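Local coordinates for uncharacterized protein (Azotobacter vinelandii, PDB 6RK0), which binds FAD and heme b as the flavocytochrome Anf3 and probably acts as a low-potential terminal oxidase associated with the iron-only nitrogenase, at residues D17-K22 and I166-C171; E33-I38 and R112-L117. All coordinates share one frame; numbering follows the deposited sequence. Where two conformers were deposited one is given.

From the N terminus, the loop segment 17-22 comes first; interaction 1 joins it to 166-171, which runs into strand 169-174, and so closes a loop of more than 140 residues. Within that span, interaction 2 closes a shorter one, bringing helix 32-40 onto strand 108-118, so the second contact nests in the first without crossing it. The two meet because strands 108-118 and 169-174 are antiparallel neighbours, with Ser170 O 2.9 Å from Met115 N, a probable hydrogen bond. Both contacts touch the same FAD: interaction 1 mainly at the adenosine ribose, adenine N3A and a phosphate, interaction 2 mainly at the adenine.

Interaction 1. Residues D17-K22 and I166-C171. With FAD (flavin-adenine dinucleotide), chain G.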
ATOM      1  N   ASP A  17     -11.332  -3.555  22.030  1.00 12.07           N
ATOM      2  CA  ASP A  17     -11.972  -2.271  21.742  1.00 12.65           C
ATOM      3  C   ASP A  17     -11.236  -1.531  20.637  1.00 11.88           C
ATOM      4  O   ASP A  17     -11.876  -0.927  19.766  1.00 12.54           O
ATOM      5  CB  ASP A  17     -12.018  -1.382  22.998  1.00 13.71           C
ATOM      6  CG  ASP A  17     -12.982  -1.864  24.033  1.00 16.62           C
ATOM      7  OD1 ASP A  17     -13.808  -2.771  23.760  1.00 20.43           O
ATOM      8  OD2 ASP A  17     -12.910  -1.333  25.147  1.00 17.37           O
ATOM      9  N   ARG A  18      -9.904  -1.576  20.631  1.00 11.28           N
ATOM     10  CA  ARG A  18      -9.184  -0.753  19.670  1.00 11.43           C
ATOM     11  C   ARG A  18      -9.204  -1.319  18.256  1.00 10.81           C
ATOM     12  O   ARG A  18      -8.823  -0.589  17.333  1.00 11.03           O
ATOM     13  CB  ARG A  18      -7.771  -0.443  20.151  1.00 11.94           C
ATOM     14  CG  ARG A  18      -6.885  -1.615  20.191  1.00 12.20           C
ATOM     15  CD  ARG A  18      -5.481  -1.202  20.605  1.00 12.81           C
ATOM     16  NE  ARG A  18      -4.613  -2.354  20.622  1.00 12.58           N
ATOM     17  CZ  ARG A  18      -3.353  -2.324  21.058  1.00 12.08           C
ATOM     18  NH1 ARG A  18      -2.751  -1.199  21.444  1.00 12.06           N
ATOM     19  NH2 ARG A  18      -2.670  -3.461  21.096  1.00 12.24           N
ATOM     20  N   THR A  19      -9.708  -2.540  18.068  1.00 10.42           N
ATOM     21  CA  THR A  19      -9.918  -3.110  16.743  1.00 10.54           C
ATOM     22  C   THR A  19     -11.369  -3.142  16.328  1.00 10.56           C
ATOM     23  O   THR A  19     -11.691  -3.730  15.299  1.00 11.30           O
ATOM     24  CB  THR A  19      -9.290  -4.500  16.599  1.00 11.36           C
ATOM     25  OG1 THR A  19      -9.749  -5.367  17.641  1.00 11.85           O
ATOM     26  CG2 THR A  19      -7.756  -4.432  16.565  1.00 12.33           C
ATOM     27  N   HIS A  20     -12.249  -2.461  17.061  1.00 11.44           N
ATOM     28  CA  HIS A  20     -13.673  -2.472  16.723  1.00 11.61           C
ATOM     29  C   HIS A  20     -13.965  -1.497  15.584  1.00 11.20           C
ATOM     30  O   HIS A  20     -13.845  -0.277  15.766  1.00 11.74           O
ATOM     31  CB  HIS A  20     -14.498  -2.138  17.962  1.00 13.99           C
ATOM     32  CG  HIS A  20     -15.958  -1.988  17.670  1.00 19.01           C
ATOM     33  ND1 HIS A  20     -16.763  -3.037  17.286  1.00 22.08           N
ATOM     34  CD2 HIS A  20     -16.734  -0.881  17.618  1.00 24.28           C
ATOM     35  CE1 HIS A  20     -17.997  -2.597  17.102  1.00 23.55           C
ATOM     36  NE2 HIS A  20     -17.997  -1.289  17.268  1.00 27.11           N
ATOM     37  N   VAL A  21     -14.348  -2.029  14.419  1.00 10.98           N
ATOM     38  CA  VAL A  21     -14.694  -1.204  13.264  1.00 10.87           C
ATOM     39  C   VAL A  21     -15.988  -0.467  13.582  1.00 11.52           C
ATOM     40  O   VAL A  21     -17.031  -1.085  13.866  1.00 12.60           O
ATOM     41  CB  VAL A  21     -14.857  -2.095  12.017  1.00 11.30           C
ATOM     42  CG1 VAL A  21     -15.330  -1.283  10.820  1.00 11.67           C
ATOM     43  CG2 VAL A  21     -13.571  -2.807  11.672  1.00 11.54           C
ATOM     44  N   LYS A  22     -15.965   0.859  13.442  1.00 11.41           N
ATOM     45  CA  LYS A  22     -17.125   1.720  13.678  1.00 12.53           C
ATOM     46  C   LYS A  22     -17.732   2.146  12.350  1.00 12.40           C
ATOM     47  O   LYS A  22     -18.906   1.870  12.075  1.00 14.01           O
ATOM     48  CB  LYS A  22     -16.728   2.948  14.529  1.00 14.82           C
ATOM     49  CG  LYS A  22     -17.818   4.022  14.678  1.00 19.88           C
ATOM     50  CD  LYS A  22     -17.275   5.312  15.315  1.00 25.57           C
ATOM     51  CE  LYS A  22     -18.312   6.412  15.290  1.00 28.30           C
ATOM     52  NZ  LYS A  22     -17.795   7.693  15.883  1.00 29.23           N
ATOM     53  N   ILE A 166      -1.172 -12.414  14.716  1.00 10.26           N
ATOM     54  CA  ILE A 166      -2.323 -12.032  13.910  1.00 10.74           C
ATOM     55  C   ILE A 166      -3.595 -11.952  14.719  1.00 10.64           C
ATOM     56  O   ILE A 166      -4.660 -11.680  14.153  1.00 11.44           O
ATOM     57  CB  ILE A 166      -2.501 -12.929  12.665  1.00 11.19           C
ATOM     58  CG1 ILE A 166      -3.006 -14.326  13.054  1.00 11.94           C
ATOM     59  CG2 ILE A 166      -1.245 -12.986  11.852  1.00 11.79           C
ATOM     60  CD1 ILE A 166      -3.289 -15.230  11.859  1.00 13.70           C
ATOM     61  N   ALA A 167      -3.548 -12.193  16.039  1.00 10.78           N
ATOM     62  CA  ALA A 167      -4.782 -12.347  16.798  1.00 11.16           C
ATOM     63  C   ALA A 167      -5.564 -11.044  16.940  1.00 10.94           C
ATOM     64  O   ALA A 167      -6.798 -11.067  16.913  1.00 12.40           O
ATOM     65  CB  ALA A 167      -4.453 -12.898  18.172  1.00 12.21           C
ATOM     66  N   GLU A 168      -4.888  -9.914  17.149  1.00 10.36           N
ATOM     67  CA  GLU A 168      -5.597  -8.656  17.397  1.00 10.56           C
ATOM     68  C   GLU A 168      -5.759  -7.951  16.051  1.00 10.38           C
ATOM     69  O   GLU A 168      -5.022  -7.039  15.706  1.00 11.32           O
ATOM     70  CB  GLU A 168      -4.877  -7.793  18.427  1.00 11.42           C
ATOM     71  CG  GLU A 168      -5.796  -6.707  18.938  1.00 11.98           C
ATOM     72  CD  GLU A 168      -5.174  -5.721  19.891  1.00 12.79           C
ATOM     73  OE1 GLU A 168      -3.970  -5.808  20.210  1.00 14.13           O
ATOM     74  OE2 GLU A 168      -5.903  -4.791  20.305  1.00 13.06           O
ATOM     75  N   ALA A 169      -6.725  -8.442  15.288  1.00 10.39           N
ATOM     76  CA  ALA A 169      -6.878  -8.065  13.876  1.00 10.60           C
ATOM     77  C   ALA A 169      -8.297  -7.622  13.565  1.00 10.01           C
ATOM     78  O   ALA A 169      -9.277  -8.230  14.011  1.00 10.65           O
ATOM     79  CB  ALA A 169      -6.590  -9.285  12.973  1.00 11.31           C
ATOM     80  N   SER A 170      -8.393  -6.604  12.714  1.00  9.44           N
ATOM     81  CA  SER A 170      -9.655  -6.208  12.104  1.00  9.46           C
ATOM     82  C   SER A 170      -9.490  -6.241  10.596  1.00  9.05           C
ATOM     83  O   SER A 170      -8.450  -5.814  10.064  1.00  9.27           O
ATOM     84  CB  SER A 170     -10.084  -4.820  12.553  1.00 10.14           C
ATOM     85  OG  SER A 170      -9.075  -3.864  12.314  1.00 10.06           O
ATOM     86  N   CYS A 171     -10.532  -6.700   9.901  1.00  9.39           N
ATOM     87  CA  CYS A 171     -10.575  -6.599   8.454  1.00  9.90           C
ATOM     88  C   CYS A 171     -11.764  -5.776   8.000  1.00  9.43           C
ATOM     89  O   CYS A 171     -12.810  -5.757   8.675  1.00  9.80           O
ATOM     90  CB  CYS A 171     -10.688  -7.948   7.757  1.00 10.74           C
ATOM     91  SG  CYS A 171      -9.602  -9.227   8.357  1.00 11.67           S
TER
HETATM   92  PA  FAD G 404     -12.914   3.518  12.638  1.00  9.97           P
HETATM   93  O1A FAD G 404     -14.078   2.649  12.338  1.00 10.46           O
HETATM   94  O2A FAD G 404     -13.119   4.664  13.575  1.00 11.00           O
HETATM   95  O5B FAD G 404     -11.694   2.625  13.128  1.00 10.02           O
HETATM   96  C5B FAD G 404     -11.862   1.769  14.279  1.00  9.98           C
HETATM   97  C4B FAD G 404     -11.096   0.492  14.062  1.00  9.83           C
HETATM   98  O4B FAD G 404     -11.591  -0.162  12.875  1.00  9.45           O
HETATM   99  C3B FAD G 404      -9.609   0.650  13.785  1.00  9.66           C
HETATM  100  O3B FAD G 404      -8.865   0.903  14.959  1.00  9.94           O
HETATM  101  C2B FAD G 404      -9.283  -0.657  13.069  1.00  9.59           C
HETATM  102  O2B FAD G 404      -9.070  -1.667  14.025  1.00 10.01           O
HETATM  103  C1B FAD G 404     -10.557  -0.910  12.263  1.00  9.21           C
HETATM  104  N9A FAD G 404     -10.447  -0.466  10.874  1.00  8.89           N
HETATM  105  C8A FAD G 404     -10.697   0.775  10.359  1.00  9.09           C
HETATM  106  N7A FAD G 404     -10.433   0.867   9.081  1.00  9.25           N
HETATM  107  C5A FAD G 404      -9.966  -0.386   8.734  1.00  8.64           C
HETATM  108  C6A FAD G 404      -9.513  -0.930   7.508  1.00  8.79           C
HETATM  109  N6A FAD G 404      -9.420  -0.236   6.358  1.00  9.69           N
HETATM  110  N1A FAD G 404      -9.100  -2.219   7.514  1.00  9.16           N
HETATM  111  C2A FAD G 404      -9.161  -2.909   8.655  1.00  9.02           C
HETATM  112  N3A FAD G 404      -9.559  -2.513   9.866  1.00  8.89           N
HETATM  113  C4A FAD G 404      -9.971  -1.222   9.828  1.00  8.45           C
HETATM  114  N1  FAD G 404     -11.608   5.756   3.621  1.00  9.36           N
HETATM  115  C2  FAD G 404     -11.922   7.059   3.350  1.00 10.69           C
HETATM  116  O2  FAD G 404     -12.497   7.776   4.181  1.00 12.32           O
HETATM  117  N3  FAD G 404     -11.569   7.617   2.141  1.00 10.02           N
HETATM  118  C4  FAD G 404     -10.911   6.967   1.142  1.00  9.63           C
HETATM  119  O4  FAD G 404     -10.569   7.546   0.110  1.00 10.29           O
HETATM  120  C4X FAD G 404     -10.637   5.574   1.421  1.00  9.02           C
HETATM  121  N5  FAD G 404     -10.022   4.841   0.474  1.00  9.53           N
HETATM  122  C5X FAD G 404      -9.686   3.523   0.789  1.00  9.21           C
HETATM  123  C6  FAD G 404      -8.981   2.757  -0.157  1.00  8.86           C
HETATM  124  C7  FAD G 404      -8.595   1.447   0.123  1.00  8.91           C
HETATM  125  C7M FAD G 404      -7.855   0.635  -0.919  1.00  9.72           C
HETATM  126  C8  FAD G 404      -8.912   0.895   1.384  1.00  8.77           C
HETATM  127  C8M FAD G 404      -8.450  -0.471   1.764  1.00  9.39           C
HETATM  128  C9  FAD G 404      -9.643   1.645   2.302  1.00  8.77           C
HETATM  129  C9A FAD G 404     -10.011   2.950   2.034  1.00  8.65           C
HETATM  130  N10 FAD G 404     -10.755   3.731   2.949  1.00  8.74           N
HETATM  131  C10 FAD G 404     -11.003   5.067   2.695  1.00  9.13           C
HETATM  132  C1' FAD G 404     -11.173   3.207   4.260  1.00  8.72           C
HETATM  133  C2' FAD G 404     -10.204   3.589   5.365  1.00  8.87           C
HETATM  134  O2' FAD G 404      -9.098   2.702   5.351  1.00  8.57           O
HETATM  135  C3' FAD G 404     -10.891   3.520   6.726  1.00  9.02           C
HETATM  136  O3' FAD G 404     -11.412   2.214   6.927  1.00  9.06           O
HETATM  137  C4' FAD G 404     -12.011   4.541   6.883  1.00 10.07           C
HETATM  138  O4' FAD G 404     -11.534   5.835   6.514  1.00 10.98           O
HETATM  139  C5' FAD G 404     -12.489   4.605   8.310  1.00 10.52           C
HETATM  140  O5' FAD G 404     -11.368   4.856   9.186  1.00 10.24           O
HETATM  141  P   FAD G 404     -11.575   5.287  10.688  1.00 10.64           P
HETATM  142  O1P FAD G 404     -12.478   6.487  10.804  1.00 11.89           O
HETATM  143  O2P FAD G 404     -10.193   5.368  11.321  1.00 11.75           O
HETATM  144  O3P FAD G 404     -12.321   3.991  11.247  1.00 10.27           O
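Arg18 grips Glu168 side-on, with NE and one terminal nitrogen each serving a separate carboxylate oxygen. Arg18 NE lies 2.8 Å from Glu168 OE2, and Arg18 NH2 lies 2.8 Å from Glu168 OE1 in a nearly straight bond (176° at the hydrogen). The two side chains cross at about a right angle, yet their flat ends are turned only 26° apart; both oxygens sit close to the guanidinium plane and are met on their syn sides. Two bonds thus fix the rotation of both groups, and further partners hold the pair: Asp87 forms a salt bridge with Arg18 NH1, while Ser16 OG bonds to Glu168 OE2 and also to Thr19 OG1.

Beside the ion pair, Thr19 CG2 packs on the aliphatic part of the glutamate, 3.8 Å from Glu168 CG. Thr19 O comes within 3.4 Å of Ser170 CB, which brings the loop backbone onto the strand at Ser170.

The FAD adenosine joins the two segments. Ser170 OG stands between the backbone N and the carbonyl carbon (chi1 55°), and it accepts from FAD O2B at 2.8 Å while donating to FAD N3A, also at 2.8 Å. Ser170 OG therefore bridges ribose and adenine. From the loop, Arg18 O accepts a bond from FAD O3B at 2.8 Å, Val21 CG2 rests against the ribose near O4B and C1B, and Lys22 N reaches FAD O1A at 2.8 Å. Pro59, His72 and Arg78 of the second subunit help complete the FAD site. The chemistry implies that Arg18, lying between Glu168 and Asp87, probably offsets much of the negative charge of the two acids, and that its pairing with Glu168 probably helps to hold the loop against the strand.

Interaction 2. Residues E33-I38 and R112-L117; sequences ETVKAI and RSVMLL. With FAD (flavin-adenine dinucleotide), chain G.
Arg112 CB lies against Ile38, 3.9 Å from its CG1, the two side chains running antiparallel alongside each other. Bent at chi3 (-75°), the arginine chain then turns its NE, and Arg112 NH1 donates to water 1 at 2.9 Å; that water makes a weak bond to Ala37 O. Asp96 and the C-terminal carboxylate of Gly225 form salt bridges with Arg112 NH2. Ser113 points the other way, its OG donating to FAD N1A at 2.8 Å, while its carbonyl O lies 3.9 Å from Ile38 CD1. Val114 returns to the helix; in one of its two deposited conformers, CG1 is 3.9 Å from Ile38 CG2 and CG2 approaches Val35 CG1. Met115 again belongs to the cofactor: its CE is 3.5 Å from FAD C5A, and its SD lies near C2B and C4A. An alanine here would probably open a gap beside the adenine, which would lose the thioether packed against it. Leu116 CD2 closes the row at 4.4 Å from Val35 CG1. The side chains of Arg112, Val114 and Leu116 thus go to the helix, those of Ser113 and Met115 to FAD. The axes of 33-38 (helix 32-40) and 112-117 (strand 108-118) pass 8.5 Å apart at 106°; the helix covers a sheet pairing strands 88-100 and 169-174 with that strand, consistent with the FMN-binding split barrel of pyridoxamine 5'-phosphate oxidases.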
ATOM      1  N   GLU A  33     -10.229 -16.873   9.330  1.00 15.50           N
ATOM      2  CA  GLU A  33     -10.150 -17.306   7.938  1.00 16.41           C
ATOM      3  C   GLU A  33      -9.975 -16.118   6.998  1.00 14.29           C
ATOM      4  O   GLU A  33      -9.162 -16.167   6.068  1.00 14.22           O
ATOM      5  CB  GLU A  33     -11.408 -18.094   7.575  1.00 21.18           C
ATOM      6  CG  GLU A  33     -11.374 -18.617   6.171  1.00 27.52           C
ATOM      7  CD  GLU A  33     -12.588 -19.463   5.831  1.00 37.30           C
ATOM      8  OE1 GLU A  33     -13.316 -19.913   6.760  1.00 39.98           O
ATOM      9  OE2 GLU A  33     -12.811 -19.679   4.623  1.00 55.73           O
ATOM     10  N   THR A  34     -10.726 -15.043   7.225  1.00 13.18           N
ATOM     11  CA  THR A  34     -10.588 -13.845   6.401  1.00 12.42           C
ATOM     12  C   THR A  34      -9.242 -13.160   6.639  1.00 11.09           C
ATOM     13  O   THR A  34      -8.573 -12.742   5.687  1.00 11.20           O
ATOM     14  CB  THR A  34     -11.753 -12.888   6.639  1.00 13.41           C
ATOM     15  OG1 THR A  34     -12.981 -13.544   6.292  1.00 15.13           O
ATOM     16  CG2 THR A  34     -11.583 -11.616   5.775  1.00 13.19           C
ATOM     17  N   VAL A  35      -8.827 -13.046   7.895  1.00 10.80           N
ATOM     18  CA  VAL A  35      -7.525 -12.448   8.203  1.00 10.62           C
ATOM     19  C   VAL A  35      -6.440 -13.148   7.411  1.00 10.62           C
ATOM     20  O   VAL A  35      -5.630 -12.527   6.725  1.00 10.67           O
ATOM     21  CB  VAL A  35      -7.255 -12.509   9.721  1.00 10.99           C
ATOM     22  CG1 VAL A  35      -5.842 -12.111  10.072  1.00 12.06           C
ATOM     23  CG2 VAL A  35      -8.289 -11.687  10.496  1.00 11.46           C
ATOM     24  N   LYS A  36      -6.395 -14.486   7.531  1.00 10.69           N
ATOM     25  CA  LYS A  36      -5.367 -15.271   6.843  1.00 10.91           C
ATOM     26  C   LYS A  36      -5.480 -15.156   5.331  1.00 11.10           C
ATOM     27  O   LYS A  36      -4.463 -15.092   4.631  1.00 11.71           O
ATOM     28  CB  LYS A  36      -5.438 -16.741   7.276  1.00 11.30           C
ATOM     29  CG  LYS A  36      -5.013 -16.940   8.699  1.00 11.90           C
ATOM     30  CD  LYS A  36      -5.152 -18.410   9.123  1.00 13.48           C
ATOM     31  CE  LYS A  36      -4.683 -18.624  10.547  1.00 15.76           C
ATOM     32  NZ  LYS A  36      -4.725 -20.083  10.859  1.00 18.87           N
ATOM     33  N   ALA A  37      -6.705 -15.137   4.797  1.00 11.35           N
ATOM     34  CA  ALA A  37      -6.857 -15.075   3.348  1.00 11.94           C
ATOM     35  C   ALA A  37      -6.339 -13.762   2.785  1.00 11.75           C
ATOM     36  O   ALA A  37      -5.766 -13.735   1.685  1.00 13.14           O
ATOM     37  CB  ALA A  37      -8.307 -15.281   2.943  1.00 13.44           C
ATOM     38  N   ILE A  38      -6.515 -12.651   3.508  1.00 10.95           N
ATOM     39  CA  ILE A  38      -5.977 -11.382   3.031  1.00 10.95           C
ATOM     40  C   ILE A  38      -4.459 -11.375   3.160  1.00 10.37           C
ATOM     41  O   ILE A  38      -3.738 -11.017   2.222  1.00 10.93           O
ATOM     42  CB  ILE A  38      -6.636 -10.203   3.768  1.00 11.44           C
ATOM     43  CG1 ILE A  38      -8.154 -10.174   3.524  1.00 12.04           C
ATOM     44  CG2 ILE A  38      -6.006  -8.895   3.340  1.00 12.00           C
ATOM     45  CD1 ILE A  38      -8.945  -9.187   4.368  1.00 12.58           C
ATOM     46  N   ARG A 112      -9.766  -5.263  -0.036  1.00  8.25           N
ATOM     47  CA  ARG A 112      -9.578  -6.086   1.160  1.00  8.20           C
ATOM     48  C   ARG A 112      -8.523  -5.414   2.007  1.00  8.09           C
ATOM     49  O   ARG A 112      -7.467  -5.042   1.473  1.00  9.21           O
ATOM     50  CB  ARG A 112      -9.093  -7.500   0.780  1.00  9.06           C
ATOM     51  CG  ARG A 112     -10.124  -8.321   0.032  1.00  9.56           C
ATOM     52  CD  ARG A 112      -9.484  -9.464  -0.741  1.00 10.29           C
ATOM     53  NE  ARG A 112      -8.826  -8.942  -1.929  1.00  9.96           N
ATOM     54  CZ  ARG A 112      -8.012  -9.669  -2.687  1.00  9.99           C
ATOM     55  NH1 ARG A 112      -7.627 -10.887  -2.296  1.00 10.57           N
ATOM     56  NH2 ARG A 112      -7.559  -9.187  -3.826  1.00 10.18           N
ATOM     57  N   SER A 113      -8.750  -5.272   3.308  1.00  8.01           N
ATOM     58  CA  SER A 113      -7.711  -4.719   4.161  1.00  8.52           C
ATOM     59  C   SER A 113      -7.761  -5.330   5.542  1.00  8.27           C
ATOM     60  O   SER A 113      -8.846  -5.639   6.069  1.00  8.89           O
ATOM     61  CB  SER A 113      -7.695  -3.214   4.236  1.00 10.86           C
ATOM     62  OG  SER A 113      -8.859  -2.708   4.754  1.00 11.65           O
ATOM     63  N   VAL A 114      -6.582  -5.483   6.127  0.60  8.33           N
ATOM     64  CA  VAL A 114      -6.461  -5.981   7.492  0.60  8.54           C
ATOM     65  C   VAL A 114      -5.474  -5.110   8.245  0.60  8.23           C
ATOM     66  O   VAL A 114      -4.449  -4.687   7.688  0.60  8.74           O
ATOM     67  CB  VAL A 114      -6.097  -7.483   7.547  0.60 10.13           C
ATOM     68  CG1 VAL A 114      -4.775  -7.761   6.839  0.60  9.36           C
ATOM     69  CG2 VAL A 114      -6.098  -8.013   9.005  0.60 11.86           C
ATOM     70  N   MET A 115      -5.800  -4.835   9.508  1.00  8.66           N
ATOM     71  CA  MET A 115      -4.902  -4.161  10.440  1.00  8.88           C
ATOM     72  C   MET A 115      -4.628  -5.147  11.563  1.00  8.99           C
ATOM     73  O   MET A 115      -5.560  -5.684  12.178  1.00  9.95           O
ATOM     74  CB  MET A 115      -5.497  -2.873  11.000  1.00  9.39           C
ATOM     75  CG  MET A 115      -5.699  -1.809   9.940  1.00 10.11           C
ATOM     76  SD  MET A 115      -6.415  -0.336  10.676  1.00 11.10           S
ATOM     77  CE  MET A 115      -6.653   0.691   9.219  1.00 11.48           C
ATOM     78  N   LEU A 116      -3.352  -5.352  11.843  1.00  9.15           N
ATOM     79  CA  LEU A 116      -2.854  -6.142  12.968  1.00  9.25           C
ATOM     80  C   LEU A 116      -2.232  -5.211  13.976  1.00  9.06           C
ATOM     81  O   LEU A 116      -1.368  -4.387  13.628  1.00  9.63           O
ATOM     82  CB  LEU A 116      -1.768  -7.123  12.512  1.00  9.67           C
ATOM     83  CG  LEU A 116      -2.096  -8.059  11.377  1.00 10.21           C
ATOM     84  CD1 LEU A 116      -0.935  -8.971  11.090  1.00 11.08           C
ATOM     85  CD2 LEU A 116      -3.378  -8.847  11.616  1.00 11.18           C
ATOM     86  N   LEU A 117      -2.660  -5.315  15.233  1.00  9.67           N
ATOM     87  CA  LEU A 117      -2.170  -4.431  16.278  1.00 10.25           C
ATOM     88  C   LEU A 117      -1.410  -5.223  17.335  1.00 10.51           C
ATOM     89  O   LEU A 117      -1.731  -6.386  17.614  1.00 11.58           O
ATOM     90  CB  LEU A 117      -3.336  -3.738  16.990  1.00 11.75           C
ATOM     91  CG  LEU A 117      -4.209  -2.863  16.102  1.00 12.85           C
ATOM     92  CD1 LEU A 117      -5.115  -2.037  16.936  1.00 15.44           C
ATOM     93  CD2 LEU A 117      -3.443  -2.026  15.037  1.00 15.35           C
TER
HETATM   94  PA  FAD G 404     -12.914   3.518  12.638  1.00  9.97           P
HETATM   95  O1A FAD G 404     -14.078   2.649  12.338  1.00 10.46           O
HETATM   96  O2A FAD G 404     -13.119   4.664  13.575  1.00 11.00           O
HETATM   97  O5B FAD G 404     -11.694   2.625  13.128  1.00 10.02           O
HETATM   98  C5B FAD G 404     -11.862   1.769  14.279  1.00  9.98           C
HETATM   99  C4B FAD G 404     -11.096   0.492  14.062  1.00  9.83           C
HETATM  100  O4B FAD G 404     -11.591  -0.162  12.875  1.00  9.45           O
HETATM  101  C3B FAD G 404      -9.609   0.650  13.785  1.00  9.66           C
HETATM  102  O3B FAD G 404      -8.865   0.903  14.959  1.00  9.94           O
HETATM  103  C2B FAD G 404      -9.283  -0.657  13.069  1.00  9.59           C
HETATM  104  O2B FAD G 404      -9.070  -1.667  14.025  1.00 10.01           O
HETATM  105  C1B FAD G 404     -10.557  -0.910  12.263  1.00  9.21           C
HETATM  106  N9A FAD G 404     -10.447  -0.466  10.874  1.00  8.89           N
HETATM  107  C8A FAD G 404     -10.697   0.775  10.359  1.00  9.09           C
HETATM  108  N7A FAD G 404     -10.433   0.867   9.081  1.00  9.25           N
HETATM  109  C5A FAD G 404      -9.966  -0.386   8.734  1.00  8.64           C
HETATM  110  C6A FAD G 404      -9.513  -0.930   7.508  1.00  8.79           C
HETATM  111  N6A FAD G 404      -9.420  -0.236   6.358  1.00  9.69           N
HETATM  112  N1A FAD G 404      -9.100  -2.219   7.514  1.00  9.16           N
HETATM  113  C2A FAD G 404      -9.161  -2.909   8.655  1.00  9.02           C
HETATM  114  N3A FAD G 404      -9.559  -2.513   9.866  1.00  8.89           N
HETATM  115  C4A FAD G 404      -9.971  -1.222   9.828  1.00  8.45           C
HETATM  116  N1  FAD G 404     -11.608   5.756   3.621  1.00  9.36           N
HETATM  117  C2  FAD G 404     -11.922   7.059   3.350  1.00 10.69           C
HETATM  118  O2  FAD G 404     -12.497   7.776   4.181  1.00 12.32           O
HETATM  119  N3  FAD G 404     -11.569   7.617   2.141  1.00 10.02           N
HETATM  120  C4  FAD G 404     -10.911   6.967   1.142  1.00  9.63           C
HETATM  121  O4  FAD G 404     -10.569   7.546   0.110  1.00 10.29           O
HETATM  122  C4X FAD G 404     -10.637   5.574   1.421  1.00  9.02           C
HETATM  123  N5  FAD G 404     -10.022   4.841   0.474  1.00  9.53           N
HETATM  124  C5X FAD G 404      -9.686   3.523   0.789  1.00  9.21           C
HETATM  125  C6  FAD G 404      -8.981   2.757  -0.157  1.00  8.86           C
HETATM  126  C7  FAD G 404      -8.595   1.447   0.123  1.00  8.91           C
HETATM  127  C7M FAD G 404      -7.855   0.635  -0.919  1.00  9.72           C
HETATM  128  C8  FAD G 404      -8.912   0.895   1.384  1.00  8.77           C
HETATM  129  C8M FAD G 404      -8.450  -0.471   1.764  1.00  9.39           C
HETATM  130  C9  FAD G 404      -9.643   1.645   2.302  1.00  8.77           C
HETATM  131  C9A FAD G 404     -10.011   2.950   2.034  1.00  8.65           C
HETATM  132  N10 FAD G 404     -10.755   3.731   2.949  1.00  8.74           N
HETATM  133  C10 FAD G 404     -11.003   5.067   2.695  1.00  9.13           C
HETATM  134  C1' FAD G 404     -11.173   3.207   4.260  1.00  8.72           C
HETATM  135  C2' FAD G 404     -10.204   3.589   5.365  1.00  8.87           C
HETATM  136  O2' FAD G 404      -9.098   2.702   5.351  1.00  8.57           O
HETATM  137  C3' FAD G 404     -10.891   3.520   6.726  1.00  9.02           C
HETATM  138  O3' FAD G 404     -11.412   2.214   6.927  1.00  9.06           O
HETATM  139  C4' FAD G 404     -12.011   4.541   6.883  1.00 10.07           C
HETATM  140  O4' FAD G 404     -11.534   5.835   6.514  1.00 10.98           O
HETATM  141  C5' FAD G 404     -12.489   4.605   8.310  1.00 10.52           C
HETATM  142  O5' FAD G 404     -11.368   4.856   9.186  1.00 10.24           O
HETATM  143  P   FAD G 404     -11.575   5.287  10.688  1.00 10.64           P
HETATM  144  O1P FAD G 404     -12.478   6.487  10.804  1.00 11.89           O
HETATM  145  O2P FAD G 404     -10.193   5.368  11.321  1.00 11.75           O
HETATM  146  O3P FAD G 404     -12.321   3.991  11.247  1.00 10.27           O
HETATM  147  O   HOH W   1      -8.077 -12.516   0.051  1.00 17.22           O